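Local atomic coordinates of NIPSNAP domain-containing protein (Burkholderia xenovorans, PDB entry 5KAK), a protein that is of unknown function but belongs to the NipSnap family, whose domain has the dimeric alpha-beta barrel type of fold. Residues 33-36 and 37-40; 91-94 and 95-98; 26-29 and 30-34. All coordinates share one frame; numbering follows the deposited sequence. Where two conformers were deposited one is given.

Contact 1 of 3, residues 33-36 and 37-40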
loop_
_atom_site.group_PDB
_atom_site.type_symbol
_atom_site.label_atom_id
_atom_site.label_comp_id
_atom_site.label_asym_id
_atom_site.label_seq_id
_atom_site.Cartn_x
_atom_site.Cartn_y
_atom_site.Cartn_z
ATOM N N GLU E 33 -15.148 29.782 -5.990
ATOM C CA GLU E 33 -16.451 29.598 -5.368
ATOM C C GLU E 33 -16.376 28.864 -4.032
ATOM O O GLU E 33 -16.945 29.321 -3.038
ATOM C CB GLU E 33 -17.380 28.855 -6.339
ATOM C CG GLU E 33 -18.741 28.508 -5.768
ATOM C CD GLU E 33 -19.662 27.838 -6.778
ATOM O OE1 GLU E 33 -19.202 27.488 -7.891
ATOM O OE2 GLU E 33 -20.854 27.655 -6.456
ATOM N N GLY E 34 -15.672 27.731 -3.986
ATOM C CA GLY E 34 -15.816 26.833 -2.850
ATOM C C GLY E 34 -15.199 27.321 -1.554
ATOM O O GLY E 34 -15.722 27.036 -0.473
ATOM N N ILE E 35 -14.077 28.035 -1.622
ATOM C CA ILE E 35 -13.419 28.399 -0.371
ATOM C C ILE E 35 -14.188 29.515 0.323
ATOM O O ILE E 35 -14.189 29.594 1.560
ATOM C CB ILE E 35 -11.938 28.759 -0.612
ATOM C CG1 ILE E 35 -11.129 28.601 0.680
ATOM C CG2 ILE E 35 -11.792 30.173 -1.173
ATOM C CD1 ILE E 35 -11.063 27.158 1.199
ATOM N N ALA E 36 -14.884 30.362 -0.444
ATOM C CA ALA E 36 -15.723 31.394 0.156
ATOM C C ALA E 36 -16.846 30.779 0.971
ATOM O O ALA E 36 -17.347 31.405 1.911
ATOM C CB ALA E 36 -16.302 32.302 -0.929
ATOM N N ILE E 37 -17.272 29.570 0.610
ATOM C CA ILE E 37 -18.253 28.851 1.412
ATOM C C ILE E 37 -17.587 28.220 2.626
ATOM O O ILE E 37 -18.049 28.378 3.762
ATOM C CB ILE E 37 -18.957 27.774 0.570
ATOM C CG1 ILE E 37 -19.610 28.368 -0.665
ATOM C CG2 ILE E 37 -19.992 27.039 1.401
ATOM C CD1 ILE E 37 -20.106 27.312 -1.622
ATOM N N GLN E 38 -16.491 27.486 2.394
ATOM C CA GLN E 38 -15.996 26.553 3.396
ATOM C C GLN E 38 -15.145 27.230 4.461
ATOM O O GLN E 38 -15.291 26.929 5.645
ATOM C CB GLN E 38 -15.205 25.434 2.711
ATOM C CG GLN E 38 -14.718 24.342 3.666
ATOM C CD GLN E 38 -13.795 23.343 2.991
ATOM O OE1 GLN E 38 -13.042 23.696 2.087
ATOM N NE2 GLN E 38 -13.860 22.086 3.418
ATOM N N ARG E 39 -14.262 28.145 4.072
ATOM C CA ARG E 39 -13.343 28.719 5.050
ATOM C C ARG E 39 -14.035 29.482 6.174
ATOM O O ARG E 39 -13.615 29.319 7.333
ATOM C CB ARG E 39 -12.316 29.615 4.346
ATOM C CG ARG E 39 -11.267 30.187 5.301
ATOM C CD ARG E 39 -10.013 30.610 4.567
ATOM N NE ARG E 39 -10.321 31.236 3.289
ATOM C CZ ARG E 39 -9.405 31.624 2.408
ATOM N NH1 ARG E 39 -8.118 31.462 2.673
ATOM N NH2 ARG E 39 -9.778 32.178 1.263
ATOM N N PRO E 40 -15.063 30.304 5.938
ATOM C CA PRO E 40 -15.672 31.005 7.080
ATOM C C PRO E 40 -16.314 30.065 8.083
ATOM O O PRO E 40 -16.368 30.390 9.275
ATOM C CB PRO E 40 -16.723 31.915 6.426
ATOM C CG PRO E 40 -16.360 31.965 4.970
ATOM C CD PRO E 40 -15.725 30.652 4.668
HETATM O O HOH W 1 -12.451 31.992 1.850
#

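Contact 2 of 3, residues 91-94 and 95-98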
loop_
_atom_site.group_PDB
_atom_site.type_symbol
_atom_site.label_atom_id
_atom_site.label_comp_id
_atom_site.label_asym_id
_atom_site.label_seq_id
_atom_site.Cartn_x
_atom_site.Cartn_y
_atom_site.Cartn_z
ATOM N N ASN E 91 -19.568 20.290 -8.637
ATOM C CA ASN E 91 -18.238 20.644 -9.109
ATOM C C ASN E 91 -17.114 19.746 -8.633
ATOM O O ASN E 91 -16.156 19.562 -9.378
ATOM C CB ASN E 91 -17.896 22.077 -8.695
ATOM C CG ASN E 91 -18.873 23.075 -9.255
ATOM O OD1 ASN E 91 -18.899 23.318 -10.465
ATOM N ND2 ASN E 91 -19.691 23.654 -8.389
ATOM N N ILE E 92 -17.175 19.221 -7.413
ATOM C CA ILE E 92 -16.048 18.499 -6.834
ATOM C C ILE E 92 -16.249 16.992 -6.889
ATOM O O ILE E 92 -15.310 16.249 -7.189
ATOM C CB ILE E 92 -15.787 18.971 -5.389
ATOM C CG1 ILE E 92 -15.418 20.464 -5.359
ATOM C CG2 ILE E 92 -14.695 18.121 -4.740
ATOM C CD1 ILE E 92 -14.294 20.859 -6.294
ATOM N N GLN E 93 -17.459 16.538 -6.574
ATOM C CA GLN E 93 -17.785 15.113 -6.614
ATOM C C GLN E 93 -17.271 14.397 -7.860
ATOM O O GLN E 93 -16.686 13.311 -7.714
ATOM C CB GLN E 93 -19.307 14.960 -6.472
ATOM C CG GLN E 93 -19.790 13.547 -6.630
ATOM C CD GLN E 93 -19.374 12.685 -5.467
ATOM O OE1 GLN E 93 -19.360 13.144 -4.328
ATOM N NE2 GLN E 93 -19.013 11.436 -5.746
ATOM N N PRO E 94 -17.436 14.922 -9.083
ATOM C CA PRO E 94 -16.940 14.198 -10.266
ATOM C C PRO E 94 -15.425 14.079 -10.353
ATOM O O PRO E 94 -14.935 13.289 -11.178
ATOM C CB PRO E 94 -17.481 15.023 -11.437
ATOM C CG PRO E 94 -18.604 15.827 -10.857
ATOM C CD PRO E 94 -18.194 16.128 -9.471
ATOM N N LEU E 95 -14.670 14.824 -9.550
ATOM C CA LEU E 95 -13.217 14.786 -9.613
ATOM C C LEU E 95 -12.614 13.865 -8.574
ATOM O O LEU E 95 -11.407 13.596 -8.644
ATOM C CB LEU E 95 -12.628 16.191 -9.433
ATOM C CG LEU E 95 -13.184 17.333 -10.279
ATOM C CD1 LEU E 95 -12.704 18.691 -9.763
ATOM C CD2 LEU E 95 -12.772 17.154 -11.730
ATOM N N LEU E 96 -13.424 13.362 -7.641
ATOM C CA LEU E 96 -12.925 12.582 -6.512
ATOM C C LEU E 96 -12.738 11.115 -6.879
ATOM O O LEU E 96 -13.530 10.535 -7.630
ATOM C CB LEU E 96 -13.894 12.695 -5.338
ATOM C CG LEU E 96 -14.126 14.110 -4.828
ATOM C CD1 LEU E 96 -15.239 14.130 -3.781
ATOM C CD2 LEU E 96 -12.836 14.625 -4.242
ATOM N N VAL E 97 -11.641 10.538 -6.385
ATOM C CA VAL E 97 -11.372 9.109 -6.492
ATOM C C VAL E 97 -11.268 8.459 -5.119
ATOM O O VAL E 97 -11.838 7.380 -4.887
ATOM C CB VAL E 97 -10.092 8.840 -7.320
ATOM C CG1 VAL E 97 -9.674 7.390 -7.210
ATOM C CG2 VAL E 97 -10.299 9.233 -8.784
ATOM N N ARG E 98 -10.569 9.101 -4.191
ATOM C CA ARG E 98 -10.318 8.530 -2.872
ATOM C C ARG E 98 -10.099 9.656 -1.879
ATOM O O ARG E 98 -9.497 10.681 -2.220
ATOM C CB ARG E 98 -9.097 7.609 -2.923
ATOM C CG ARG E 98 -8.660 7.006 -1.606
ATOM C CD ARG E 98 -7.435 6.136 -1.838
ATOM N NE ARG E 98 -7.688 5.128 -2.868
ATOM C CZ ARG E 98 -7.286 5.217 -4.136
ATOM N NH1 ARG E 98 -6.595 6.273 -4.554
ATOM N NH2 ARG E 98 -7.584 4.251 -4.992
HETATM O O HOH W 2 -15.802 10.946 -8.286
HETATM O O HOH W 3 -13.045 11.357 -10.345
#

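Contact 3 of 3, residues 26-29 and 30-34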
loop_
_atom_site.group_PDB
_atom_site.type_symbol
_atom_site.label_atom_id
_atom_site.label_comp_id
_atom_site.label_asym_id
_atom_site.label_seq_id
_atom_site.Cartn_x
_atom_site.Cartn_y
_atom_site.Cartn_z
ATOM N N PHE E 26 -10.172 21.372 -9.812
ATOM C CA PHE E 26 -10.446 21.395 -8.376
ATOM C C PHE E 26 -10.045 22.742 -7.776
ATOM O O PHE E 26 -10.856 23.416 -7.121
ATOM C CB PHE E 26 -9.702 20.231 -7.705
ATOM C CG PHE E 26 -10.040 20.026 -6.251
ATOM C CD1 PHE E 26 -9.519 20.862 -5.289
ATOM C CD2 PHE E 26 -10.852 18.964 -5.842
ATOM C CE1 PHE E 26 -9.811 20.676 -3.957
ATOM C CE2 PHE E 26 -11.145 18.767 -4.515
ATOM C CZ PHE E 26 -10.626 19.616 -3.564
ATOM N N ALA E 27 -8.809 23.172 -8.044
ATOM C CA ALA E 27 -8.327 24.464 -7.562
ATOM C C ALA E 27 -9.161 25.614 -8.107
ATOM O O ALA E 27 -9.475 26.563 -7.378
ATOM C CB ALA E 27 -6.858 24.648 -7.948
ATOM N N GLN E 28 -9.504 25.566 -9.397
ATOM C CA GLN E 28 -10.353 26.597 -9.979
ATOM C C GLN E 28 -11.675 26.697 -9.237
ATOM O O GLN E 28 -12.146 27.795 -8.928
ATOM C CB GLN E 28 -10.594 26.305 -11.460
ATOM C CG GLN E 28 -9.428 26.663 -12.369
ATOM C CD GLN E 28 -9.759 26.454 -13.843
ATOM O OE1 GLN E 28 -10.675 25.700 -14.188
ATOM N NE2 GLN E 28 -9.013 27.125 -14.721
ATOM N N HIS E 29 -12.311 25.556 -8.962
ATOM C CA HIS E 29 -13.623 25.609 -8.332
ATOM C C HIS E 29 -13.523 26.213 -6.942
ATOM O O HIS E 29 -14.378 27.013 -6.542
ATOM C CB HIS E 29 -14.244 24.214 -8.266
ATOM C CG HIS E 29 -14.757 23.716 -9.585
ATOM N ND1 HIS E 29 -15.691 24.401 -10.329
ATOM C CD2 HIS E 29 -14.472 22.590 -10.281
ATOM C CE1 HIS E 29 -15.955 23.722 -11.432
ATOM N NE2 HIS E 29 -15.227 22.620 -11.425
ATOM N N PHE E 30 -12.461 25.865 -6.203
ATOM C CA PHE E 30 -12.333 26.349 -4.837
ATOM C C PHE E 30 -11.956 27.821 -4.798
ATOM O O PHE E 30 -12.479 28.573 -3.967
ATOM C CB PHE E 30 -11.323 25.480 -4.063
ATOM C CG PHE E 30 -11.992 24.384 -3.295
ATOM C CD1 PHE E 30 -12.259 23.165 -3.887
ATOM C CD2 PHE E 30 -12.472 24.631 -2.018
ATOM C CE1 PHE E 30 -12.931 22.178 -3.194
ATOM C CE2 PHE E 30 -13.151 23.664 -1.325
ATOM C CZ PHE E 30 -13.385 22.436 -1.909
ATOM N N GLU E 31 -11.043 28.261 -5.664
ATOM C CA GLU E 31 -10.683 29.673 -5.626
ATOM C C GLU E 31 -11.840 30.542 -6.100
ATOM O O GLU E 31 -12.076 31.617 -5.544
ATOM C CB GLU E 31 -9.429 29.947 -6.457
ATOM C CG GLU E 31 -9.617 29.764 -7.952
ATOM C CD GLU E 31 -8.292 29.740 -8.695
ATOM O OE1 GLU E 31 -7.241 29.826 -8.021
ATOM O OE2 GLU E 31 -8.303 29.633 -9.942
ATOM N N ARG E 32 -12.600 30.078 -7.098
ATOM C CA ARG E 32 -13.694 30.893 -7.618
ATOM C C ARG E 32 -14.927 30.861 -6.730
ATOM O O ARG E 32 -15.700 31.821 -6.727
ATOM C CB ARG E 32 -14.095 30.434 -9.025
ATOM C CG ARG E 32 -13.059 30.680 -10.097
ATOM C CD ARG E 32 -13.537 30.122 -11.422
ATOM N NE ARG E 32 -12.536 30.241 -12.476
ATOM C CZ ARG E 32 -12.659 29.682 -13.673
ATOM N NH1 ARG E 32 -13.739 28.965 -13.955
ATOM N NH2 ARG E 32 -11.707 29.832 -14.583
ATOM N N GLU E 33 -15.148 29.782 -5.990
ATOM C CA GLU E 33 -16.451 29.598 -5.368
ATOM C C GLU E 33 -16.376 28.864 -4.032
ATOM O O GLU E 33 -16.945 29.321 -3.038
ATOM C CB GLU E 33 -17.380 28.855 -6.339
ATOM C CG GLU E 33 -18.741 28.508 -5.768
ATOM C CD GLU E 33 -19.662 27.838 -6.778
ATOM O OE1 GLU E 33 -19.202 27.488 -7.891
ATOM O OE2 GLU E 33 -20.854 27.655 -6.456
ATOM N N GLY E 34 -15.672 27.731 -3.986
ATOM C CA GLY E 34 -15.816 26.833 -2.850
ATOM C C GLY E 34 -15.199 27.321 -1.554
ATOM O O GLY E 34 -15.722 27.036 -0.473
HETATM O O HOH W 4 -16.754 26.976 -9.478
#

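Contact 1 of 3, residues 33-36 and 37-40
Arg39 folds back over Ile35, one helical turn earlier, in one of the two conformers modelled for the arginine, and the pair illustrates how a long polar side chain can lie along an apolar neighbour at position i-4. The two side chains cross at a slant, and the guanidinium lays one of its faces on Ile35 CG1, which sits 3.5 Å above its plane and toward its rim. Ile35 CG2 adds a second touch, at 3.7 Å from Arg39 NH2. The bend that makes this possible is at chi3 of Arg39 (39°); up to CD the chain is extended. A water at the edge, in the guanidinium plane, accepts from Arg39 NE at 2.7 Å and donates a weak bond to Ile35 O (3.0 Å). That carbonyl also takes the helical bond from Arg39 N at 2.9 Å, so Ile35 O receives the main-chain N-H of the arginine directly and is linked to its side-chain NE through the water. The far end reaches another chain, where Arg39 NH1 is bonded to Phe109 O of the second subunit, while Trp117 of the same chain makes a cation-pi contact with the group.

Gln38, extended and buried, brings its OE1 to 4.1 Å from Ile35 CD1. Its N donates to Gly34 O, in the carbonyl plane. At Pro40 the nitrogen has no hydrogen for the next helical bond, and the helix kinks there; the ring instead packs its CG 3.3 Å from Ala36 O.

Within the fold, this part of helix 23-42 meets helix 82-92 through Ile37 and Gln38 on Trp84, and the sheet through Ile35 and Gln38 on Trp63 of strand 58-65.

Contact 2 of 3, residues 91-94 and 95-98
Leu96 CG stands anti to its own carbonyl carbon (chi1 -59°), and Ile92 has CG1 beside the backbone N (chi1 -62°), which leaves CG2 anti to it; together these settings aim the leucine's CD2 at the isoleucine's CG2, 4.0 Å away, with the two side chains crossing at a slant. The leucine branch also lies against the main chain, its CG 3.4 Å from Ile92 O. Leu95 has a similar first torsion but leans elsewhere, placing CD1 3.6 Å from Asn91 O and making a looser contact with Ile92 CD1. The two leucines thus meet the preceding turn at different points.

Two backbone bonds wind the chain tightly here. Leu95 N donates to Ile92 O at 2.8 Å, and Leu96 N to Gln93 O at 3.3 Å; both span three residues, i+3 to i, as in a 3-10 turn, and in both the donor stands well above the carbonyl plane, by 62° in the second. One water lies between Pro94 O and Leu96 O, 2.8 Å from the former and 2.9 Å from the latter. The amide of Gln93 turns to another chain, its OE1 bonded to Asn21 ND2 and its NE2 to Pro20 O of the third subunit.

Beyond Leu96 the chain turns a corner at Val97, and Val97 and Arg98 both face Asp17 in a classic beta bulge. The passage from helix 82-92 into strand 96-106, outermost in this chain's sheet, is the last alpha-to-beta step of a ferredoxin-like βαββαβ topology, consistent with the dimeric alpha-beta barrel clan.

Contact 3 of 3, residues 26-29 and 30-34
Phe26 sets its ring beside that of Phe30, one turn further along the helix, in a near-parallel but slipped arrangement. The planes differ by 22° and the centroids are 4.9 Å apart; the side chains point the same way, but the rings are slid past each other and barely overlap, with Phe26 CZ and Phe30 CE1 approaching to 3.5 Å. With CG of Phe26 anti to the backbone N (chi1 -172°), its ring swings forward along the helix toward its partner. Phe26 O lies in the plane of the Phe30 ring, at its edge, and also accepts the helical bond from Phe30 N. Ile92 of helix 82-92 packs on both rings, and Tyr87 meets Phe30 edge-to-face.

The regular helical pattern then gives way to a pi-type turn at 30-34. Here His29 O accepts a bond of 3.0 Å from Gly34 N, five residues on, and only a weak one from Glu33 N, so the helix 23-42 widens locally. Gly34 offers no side chain beside the Phe30 ring at this turn.

On the outer side, Gln28 and Arg32 run side by side, their amide and guanidinium planes 24° apart, with Gln28 CD over one face of the guanidinium, 4.0 Å from Arg32 NH2. Glu31, extended beyond CG, also runs alongside Gln28, its CG 3.3 Å from Ala27 O; its OE1 is bonded to Ser108 OG of the second subunit. A water at the edge of the His29 ring, 2.9 Å from His29 ND1, donates to Glu33 OE1 at 3.0 Å, while His29 NE2 is bonded to Glu25 OE2.

Along the chain contact 3 comes first, contact 1 overlaps it at Glu33 and Gly34 on helix 23-42, and contact 2 lies much later, where helix 82-92 passes into strand 96-106. The centres of contacts 1 and 3 are about 9 Å apart, those of 2 and 3 about 13 Å, and those of 1 and 2 about 17 Å. Contact 3 touches both others: Ile92 packs on Phe26 and Phe30, joining the two helices beside the antiparallel sheet, and Gln38 meets Phe30 within helix 23-42. Contacts 1 and 2 meet where Glu33 OE1 approaches Asn91 ND2 (3.9 Å). Contacts 1 and 3 also face the second subunit and contact 2 the third, joining the fold to its assembly.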